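Local coordinates for protein 2-dehydropantoate 2-reductase (Enterococcus faecium, PDB 3WFI) that acts as an NADH-binding D-mandelate dehydrogenase of the ketopantoate reductase family, interconverting 2-oxo acids and D-2-hydroxy acids, at residues G12-F15 against G16-H20; A188-N191 against G192-G196; S260-Q263 against D264-N268. All coordinates share one frame; numbering follows the deposited sequence.

Contact 1 of 3, residues G12-F15 against G16-H20; sequences GSRF and GLMLH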
loop_
_atom_site.group_PDB
_atom_site.type_symbol
_atom_site.label_atom_id
_atom_site.label_comp_id
_atom_site.label_asym_id
_atom_site.label_seq_id
_atom_site.Cartn_x
_atom_site.Cartn_y
_atom_site.Cartn_z
ATOM N N GLY B 12 22.570 -23.714 -16.978
ATOM C CA GLY B 12 22.677 -25.073 -16.442
ATOM C C GLY B 12 23.405 -26.001 -17.407
ATOM O O GLY B 12 24.226 -26.830 -17.001
ATOM N N SER B 13 23.098 -25.865 -18.688
ATOM C CA SER B 13 23.766 -26.654 -19.719
ATOM C C SER B 13 25.255 -26.312 -19.811
ATOM O O SER B 13 26.071 -27.199 -20.012
ATOM C CB SER B 13 23.083 -26.469 -21.074
ATOM O OG SER B 13 21.788 -27.062 -21.079
ATOM N N ARG B 14 25.613 -25.042 -19.666
ATOM C CA ARG B 14 27.026 -24.668 -19.645
ATOM C C ARG B 14 27.719 -25.373 -18.485
ATOM O O ARG B 14 28.728 -26.054 -18.681
ATOM C CB ARG B 14 27.224 -23.159 -19.480
ATOM C CG ARG B 14 28.692 -22.795 -19.277
ATOM C CD ARG B 14 28.933 -21.316 -19.034
ATOM N NE ARG B 14 28.972 -20.497 -20.252
ATOM C CZ ARG B 14 29.979 -20.439 -21.134
ATOM N NH1 ARG B 14 31.060 -21.195 -21.005
ATOM N NH2 ARG B 14 29.885 -19.625 -22.188
ATOM N N PHE B 15 27.166 -25.199 -17.282
ATOM C CA PHE B 15 27.749 -25.781 -16.070
ATOM C C PHE B 15 27.837 -27.302 -16.185
ATOM O O PHE B 15 28.881 -27.883 -15.914
ATOM C CB PHE B 15 26.953 -25.386 -14.821
ATOM C CG PHE B 15 27.361 -24.064 -14.223
ATOM C CD1 PHE B 15 27.232 -22.888 -14.953
ATOM C CD2 PHE B 15 27.835 -23.986 -12.919
ATOM C CE1 PHE B 15 27.596 -21.675 -14.420
ATOM C CE2 PHE B 15 28.204 -22.766 -12.371
ATOM C CZ PHE B 15 28.077 -21.607 -13.128
ATOM N N GLY B 16 26.755 -27.931 -16.628
ATOM C CA GLY B 16 26.712 -29.373 -16.825
ATOM C C GLY B 16 27.772 -29.874 -17.790
ATOM O O GLY B 16 28.481 -30.851 -17.507
ATOM N N LEU B 17 27.887 -29.203 -18.930
ATOM C CA LEU B 17 28.893 -29.561 -19.921
ATOM C C LEU B 17 30.316 -29.404 -19.388
ATOM O O LEU B 17 31.146 -30.323 -19.508
ATOM C CB LEU B 17 28.728 -28.705 -21.167
ATOM C CG LEU B 17 29.655 -29.111 -22.309
ATOM C CD1 LEU B 17 29.352 -30.529 -22.779
ATOM C CD2 LEU B 17 29.517 -28.115 -23.455
ATOM N N MET B 18 30.602 -28.248 -18.798
ATOM C CA MET B 18 31.946 -27.971 -18.324
ATOM C C MET B 18 32.331 -28.938 -17.193
ATOM O O MET B 18 33.430 -29.495 -17.195
ATOM C CB MET B 18 32.085 -26.520 -17.902
ATOM C CG MET B 18 32.011 -25.574 -19.087
ATOM S SD MET B 18 31.989 -23.846 -18.634
ATOM C CE MET B 18 33.701 -23.555 -18.210
ATOM N N LEU B 19 31.408 -29.180 -16.273
ATOM C CA LEU B 19 31.635 -30.130 -15.179
ATOM C C LEU B 19 31.852 -31.561 -15.666
ATOM O O LEU B 19 32.675 -32.297 -15.120
ATOM C CB LEU B 19 30.465 -30.095 -14.192
ATOM C CG LEU B 19 30.452 -28.850 -13.308
ATOM C CD1 LEU B 19 29.081 -28.650 -12.676
ATOM C CD2 LEU B 19 31.538 -28.934 -12.241
ATOM N N HIS B 20 31.082 -31.958 -16.667
ATOM C CA HIS B 20 31.204 -33.268 -17.285
ATOM C C HIS B 20 32.572 -33.449 -17.932
ATOM O O HIS B 20 33.249 -34.457 -17.687
ATOM C CB HIS B 20 30.117 -33.444 -18.335
ATOM C CG HIS B 20 30.331 -34.629 -19.214
ATOM N ND1 HIS B 20 30.845 -34.519 -20.489
ATOM C CD2 HIS B 20 30.129 -35.947 -19.001
ATOM C CE1 HIS B 20 30.934 -35.719 -21.029
ATOM N NE2 HIS B 20 30.505 -36.603 -20.147
#

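Contact 2 of 3, residues A188-N191 against G192-G196; sequences ACVN and GTMNG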
loop_
_atom_site.group_PDB
_atom_site.type_symbol
_atom_site.label_atom_id
_atom_site.label_comp_id
_atom_site.label_asym_id
_atom_site.label_seq_id
_atom_site.Cartn_x
_atom_site.Cartn_y
_atom_site.Cartn_z
ATOM N N ALA B 188 18.106 -7.054 -3.234
ATOM C CA ALA B 188 16.687 -7.336 -2.950
ATOM C C ALA B 188 15.949 -6.097 -2.461
ATOM O O ALA B 188 14.740 -5.957 -2.711
ATOM C CB ALA B 188 16.541 -8.479 -1.949
ATOM N N CYS B 189 16.673 -5.202 -1.777
ATOM C CA CYS B 189 16.104 -3.921 -1.364
ATOM C C CYS B 189 15.676 -3.102 -2.597
ATOM O O CYS B 189 14.582 -2.539 -2.630
ATOM C CB CYS B 189 17.091 -3.129 -0.487
ATOM S SG CYS B 189 17.315 -3.798 1.188
ATOM N N VAL B 190 16.517 -3.072 -3.626
ATOM C CA VAL B 190 16.132 -2.447 -4.902
ATOM C C VAL B 190 14.900 -3.139 -5.492
ATOM O O VAL B 190 13.966 -2.482 -5.951
ATOM C CB VAL B 190 17.280 -2.490 -5.940
ATOM C CG1 VAL B 190 16.847 -1.818 -7.233
ATOM C CG2 VAL B 190 18.547 -1.846 -5.384
ATOM N N ASN B 191 14.898 -4.470 -5.470
ATOM C CA ASN B 191 13.795 -5.242 -6.047
ATOM C C ASN B 191 12.521 -5.137 -5.207
ATOM O O ASN B 191 11.423 -5.251 -5.741
ATOM C CB ASN B 191 14.171 -6.704 -6.236
ATOM C CG ASN B 191 15.234 -6.896 -7.302
ATOM O OD1 ASN B 191 15.411 -6.057 -8.194
ATOM N ND2 ASN B 191 15.970 -7.982 -7.191
ATOM N N GLY B 192 12.687 -4.888 -3.911
ATOM C CA GLY B 192 11.569 -4.713 -3.002
ATOM C C GLY B 192 11.010 -3.304 -2.896
ATOM O O GLY B 192 10.071 -3.074 -2.132
ATOM N N THR B 193 11.577 -2.359 -3.654
ATOM C CA THR B 193 11.122 -0.978 -3.647
ATOM C C THR B 193 10.653 -0.540 -5.023
ATOM O O THR B 193 9.496 -0.192 -5.189
ATOM C CB THR B 193 12.197 -0.008 -3.118
ATOM O OG1 THR B 193 13.443 -0.215 -3.800
ATOM C CG2 THR B 193 12.402 -0.225 -1.637
ATOM N N MET B 194 11.550 -0.570 -6.008
ATOM C CA MET B 194 11.230 -0.061 -7.339
ATOM C C MET B 194 10.091 -0.839 -7.986
ATOM O O MET B 194 9.150 -0.238 -8.518
ATOM C CB MET B 194 12.474 -0.117 -8.247
ATOM C CG MET B 194 13.628 0.765 -7.805
ATOM S SD MET B 194 13.204 2.523 -7.633
ATOM C CE MET B 194 13.102 2.651 -5.840
ATOM N N ASN B 195 10.162 -2.166 -7.902
ATOM C CA ASN B 195 9.193 -3.044 -8.552
ATOM C C ASN B 195 7.750 -2.816 -8.080
ATOM O O ASN B 195 6.888 -2.443 -8.878
ATOM C CB ASN B 195 9.573 -4.508 -8.356
ATOM C CG ASN B 195 10.596 -4.991 -9.372
ATOM O OD1 ASN B 195 10.486 -4.705 -10.579
ATOM N ND2 ASN B 195 11.589 -5.730 -8.896
ATOM N N GLY B 196 7.489 -3.079 -6.800
ATOM C CA GLY B 196 6.146 -2.918 -6.233
ATOM C C GLY B 196 5.568 -1.523 -6.331
ATOM O O GLY B 196 4.400 -1.360 -6.717
HETATM O O HOH W 1 8.819 -4.753 -4.905
#

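Contact 3 of 3, residues S260-Q263 against D264-N268; sequences SMYQ and DLIKN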
loop_
_atom_site.group_PDB
_atom_site.type_symbol
_atom_site.label_atom_id
_atom_site.label_comp_id
_atom_site.label_asym_id
_atom_site.label_seq_id
_atom_site.Cartn_x
_atom_site.Cartn_y
_atom_site.Cartn_z
ATOM N N SER B 260 11.026 -4.587 -13.996
ATOM C CA SER B 260 10.562 -5.909 -14.459
ATOM C C SER B 260 9.166 -6.299 -13.945
ATOM O O SER B 260 8.368 -6.876 -14.689
ATOM C CB SER B 260 11.562 -7.001 -14.082
ATOM O OG SER B 260 11.582 -7.240 -12.687
ATOM N N MET B 261 8.857 -5.980 -12.687
ATOM C CA MET B 261 7.537 -6.333 -12.118
ATOM C C MET B 261 6.403 -5.616 -12.833
ATOM O O MET B 261 5.338 -6.194 -13.057
ATOM C CB MET B 261 7.471 -6.033 -10.614
ATOM C CG MET B 261 6.155 -6.496 -9.969
ATOM S SD MET B 261 6.174 -6.399 -8.176
ATOM C CE MET B 261 7.462 -7.582 -7.774
ATOM N N TYR B 262 6.638 -4.357 -13.188
ATOM C CA TYR B 262 5.697 -3.586 -13.991
ATOM C C TYR B 262 5.504 -4.236 -15.368
ATOM O O TYR B 262 4.383 -4.342 -15.853
ATOM C CB TYR B 262 6.191 -2.140 -14.132
ATOM C CG TYR B 262 5.256 -1.221 -14.876
ATOM C CD1 TYR B 262 4.452 -0.327 -14.192
ATOM C CD2 TYR B 262 5.187 -1.228 -16.269
ATOM C CE1 TYR B 262 3.595 0.521 -14.866
ATOM C CE2 TYR B 262 4.336 -0.385 -16.953
ATOM C CZ TYR B 262 3.537 0.483 -16.243
ATOM O OH TYR B 262 2.674 1.321 -16.895
ATOM N N GLN B 263 6.606 -4.663 -15.987
ATOM C CA GLN B 263 6.555 -5.376 -17.270
ATOM C C GLN B 263 5.756 -6.667 -17.146
ATOM O O GLN B 263 4.913 -6.955 -17.982
ATOM C CB GLN B 263 7.969 -5.675 -17.785
ATOM C CG GLN B 263 8.768 -4.413 -18.034
ATOM C CD GLN B 263 10.117 -4.656 -18.660
ATOM O OE1 GLN B 263 10.554 -5.798 -18.828
ATOM N NE2 GLN B 263 10.790 -3.570 -19.013
ATOM N N ASP B 264 6.007 -7.434 -16.090
ATOM C CA ASP B 264 5.272 -8.679 -15.866
ATOM C C ASP B 264 3.763 -8.441 -15.770
ATOM O O ASP B 264 2.976 -9.050 -16.489
ATOM C CB ASP B 264 5.739 -9.366 -14.581
ATOM C CG ASP B 264 7.130 -9.985 -14.701
ATOM O OD1 ASP B 264 7.640 -10.144 -15.842
ATOM O OD2 ASP B 264 7.694 -10.344 -13.633
ATOM N N LEU B 265 3.360 -7.530 -14.899
ATOM C CA LEU B 265 1.949 -7.375 -14.584
ATOM C C LEU B 265 1.215 -6.460 -15.560
ATOM O O LEU B 265 0.251 -6.876 -16.190
ATOM C CB LEU B 265 1.766 -6.849 -13.158
ATOM C CG LEU B 265 0.314 -6.725 -12.666
ATOM C CD1 LEU B 265 -0.474 -7.989 -12.945
ATOM C CD2 LEU B 265 0.284 -6.399 -11.178
ATOM N N ILE B 266 1.672 -5.220 -15.661
ATOM C CA ILE B 266 0.935 -4.186 -16.391
ATOM C C ILE B 266 0.989 -4.441 -17.898
ATOM O O ILE B 266 -0.027 -4.306 -18.588
ATOM C CB ILE B 266 1.471 -2.780 -16.083
ATOM C CG1 ILE B 266 1.462 -2.502 -14.572
ATOM C CG2 ILE B 266 0.678 -1.715 -16.842
ATOM C CD1 ILE B 266 0.122 -2.680 -13.894
ATOM N N LYS B 267 2.158 -4.848 -18.392
ATOM C CA LYS B 267 2.351 -5.110 -19.824
ATOM C C LYS B 267 2.005 -6.533 -20.247
ATOM O O LYS B 267 1.262 -6.732 -21.213
ATOM C CB LYS B 267 3.800 -4.845 -20.234
ATOM C CG LYS B 267 4.236 -3.399 -20.199
ATOM C CD LYS B 267 5.499 -3.233 -21.060
ATOM C CE LYS B 267 5.437 -3.917 -22.436
ATOM N NZ LYS B 267 6.623 -3.627 -23.298
ATOM N N ASN B 268 2.584 -7.519 -19.569
ATOM C CA ASN B 268 2.456 -8.918 -19.991
ATOM C C ASN B 268 1.269 -9.651 -19.353
ATOM O O ASN B 268 1.004 -10.811 -19.692
ATOM C CB ASN B 268 3.747 -9.680 -19.693
ATOM C CG ASN B 268 4.948 -9.119 -20.434
ATOM O OD1 ASN B 268 4.849 -8.133 -21.144
ATOM N ND2 ASN B 268 6.094 -9.759 -20.265
HETATM O O HOH W 2 10.057 -8.986 -17.658
#

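Contact 1 of 3, residues G12-F15 against G16-H20
Arg14 and Met18 stand one turn apart on helix 10-21, the first helix of the Rossmann-type nucleotide-binding domain, and their side chains run alongside each other. The sulfur does the touching: Met18 SD lies 3.5 Å from Arg14 CG, against the aliphatic part of the arginine, and 3.7 Å from Arg14 NH1. The second approach is a weak but fairly straight hydrogen bond (162° at the hydrogen), with the sulfur at the guanidinium edge and in its plane. The extended first part of Arg14 lays CG beside the sulfur, and the bend at chi3 (-82°) turns the guanidinium so that NH1 reaches the same atom. Its NE is bonded to Thr130 O, so the guanidinium is held from a second direction, close to the NAD-binding residue Ala131.

The backbone beneath belongs to a beta-alpha-beta unit, strand 2-6, helix 10-21 and strand 25-30. Gly12 fits the last glycine of a GxGxxG pattern with Gly7 and Gly9, consistent with the dinucleotide-binding turn, where Met11 binds NAD. Gly12 O accepts Gly16 N at 2.8 Å, and Ser13 O accepts Leu17 N at 2.9 Å. On a neighbouring side of the helix the next pair, Phe15 and Leu19, also meets one turn apart: Leu19 CD1 comes within 3.3 Å of Phe15 O and 4.4 Å of Phe15 CB, while the Phe15 ring packs edge-to-face with Phe77.

Contact 2 of 3, residues A188-N191 against G192-G196
Thr193 has its OG1 between its own backbone N and carbonyl carbon (chi1 51°), and this rotation carries the hydroxyl back to the preceding turn, where Thr193 OG1 lies 2.8 Å from Cys189 O and 3.2 Å from Val190 O. In Asn195, CG is anti to the carbonyl carbon (chi1 -84°), which brings the amide alongside Asn191, both side chains pointing the same way. Asn195 ND2 donates to Asn191 O at 3.2 Å; the bond is moderately bent (150° at the hydrogen), uses a lone pair in the carbonyl plane and keeps the acceptor near the plane of the asparagine amide. Water 1 donates to the same Asn191 O (2.8 Å) and accepts from Gly196 N.

The chain here passes from helix 180-191 into helix 194-201 of the C-terminal helical domain. Val190 O spans the junction, accepting Met194 N at 3.1 Å and, more weakly, Thr193 N at 3.3 Å. Beside it Val190 CG1 packs on Met194 CG at 4.2 Å, the two side chains crossing at a slant. Asn191 OD1 takes a hydrogen bond from Lys187 NZ, and Asn195 OD1 takes one from Met261 N. The lysine and two asparagines, each four residues apart, are consistent with the polar row that lines the active site in ketopantoate reductases. Asn191 O is thus gripped by two donors, a side-chain N-H and a water; bonded at both ends, ND2 to Asn191 O and OD1 to Met261 N, the Asn195 amide is probably fixed in rotation.

Contact 3 of 3, residues S260-Q263 against D264-N268
Tyr262 and Ile266 meet across one turn of helix 260-267, the isoleucine lying over a face of the ring. From Tyr262 CB the side chain leaves with CG anti to the backbone N (chi1 -177°), which carries the ring along the helix. Tyr262 CG lies 4.0 Å from Ile266 CG1, and Tyr262 CE1 comes closer, at 3.7 Å from the same carbon. Over the same face, on the other side of the ring's long axis, Tyr262 CE2 lies 3.8 Å from Ile266 CB. Farther out, Tyr262 CZ approaches Ile266 CG2 to 3.7 Å, and Tyr262 OH passes that methyl at 3.6 Å before its hydrogen bond with Asp202. Ile266 CG1 makes a CH-pi contact, 3.8 Å from the centroid of the Tyr262 ring and only 15° off its normal.

Asp264 turns to another side of the helix, where OD1 forms a salt bridge with the NAD-binding Arg270 and accepts from water 2, which is also weakly bonded to Gln263 OE1. The aspartate thus probably helps to position that arginine. Below the ring the backbone widens: Tyr262 O accepts Ile266 N at 2.9 Å and, weakly, Lys267 N, while Gln263 O accepts Asn268 N, five residues on, at 2.9 Å. Such i+5 bonding is the mark of a pi-type turn, here toward the C-terminal end of helix 260-267 in the C-terminal domain.

In the fold
The three contacts follow one another along the chain and divide between two domains. Contact 1 lies in the N-terminal Rossmann domain, on the helix that links strands 2-6 and 25-30 of its central sheet; contacts 2 and 3 belong to the C-terminal helical domain. The centre of contact 1 is about 32 Å from that of each of the others, and nearest atoms stay about 19 to 20 Å apart. Contacts 2 and 3, with centres about 14 Å apart, touch where the start of helix 194-201 meets the start of helix 260-267. NAD-binding residues occur near the contacts in both domains, consistent with a coenzyme held between them.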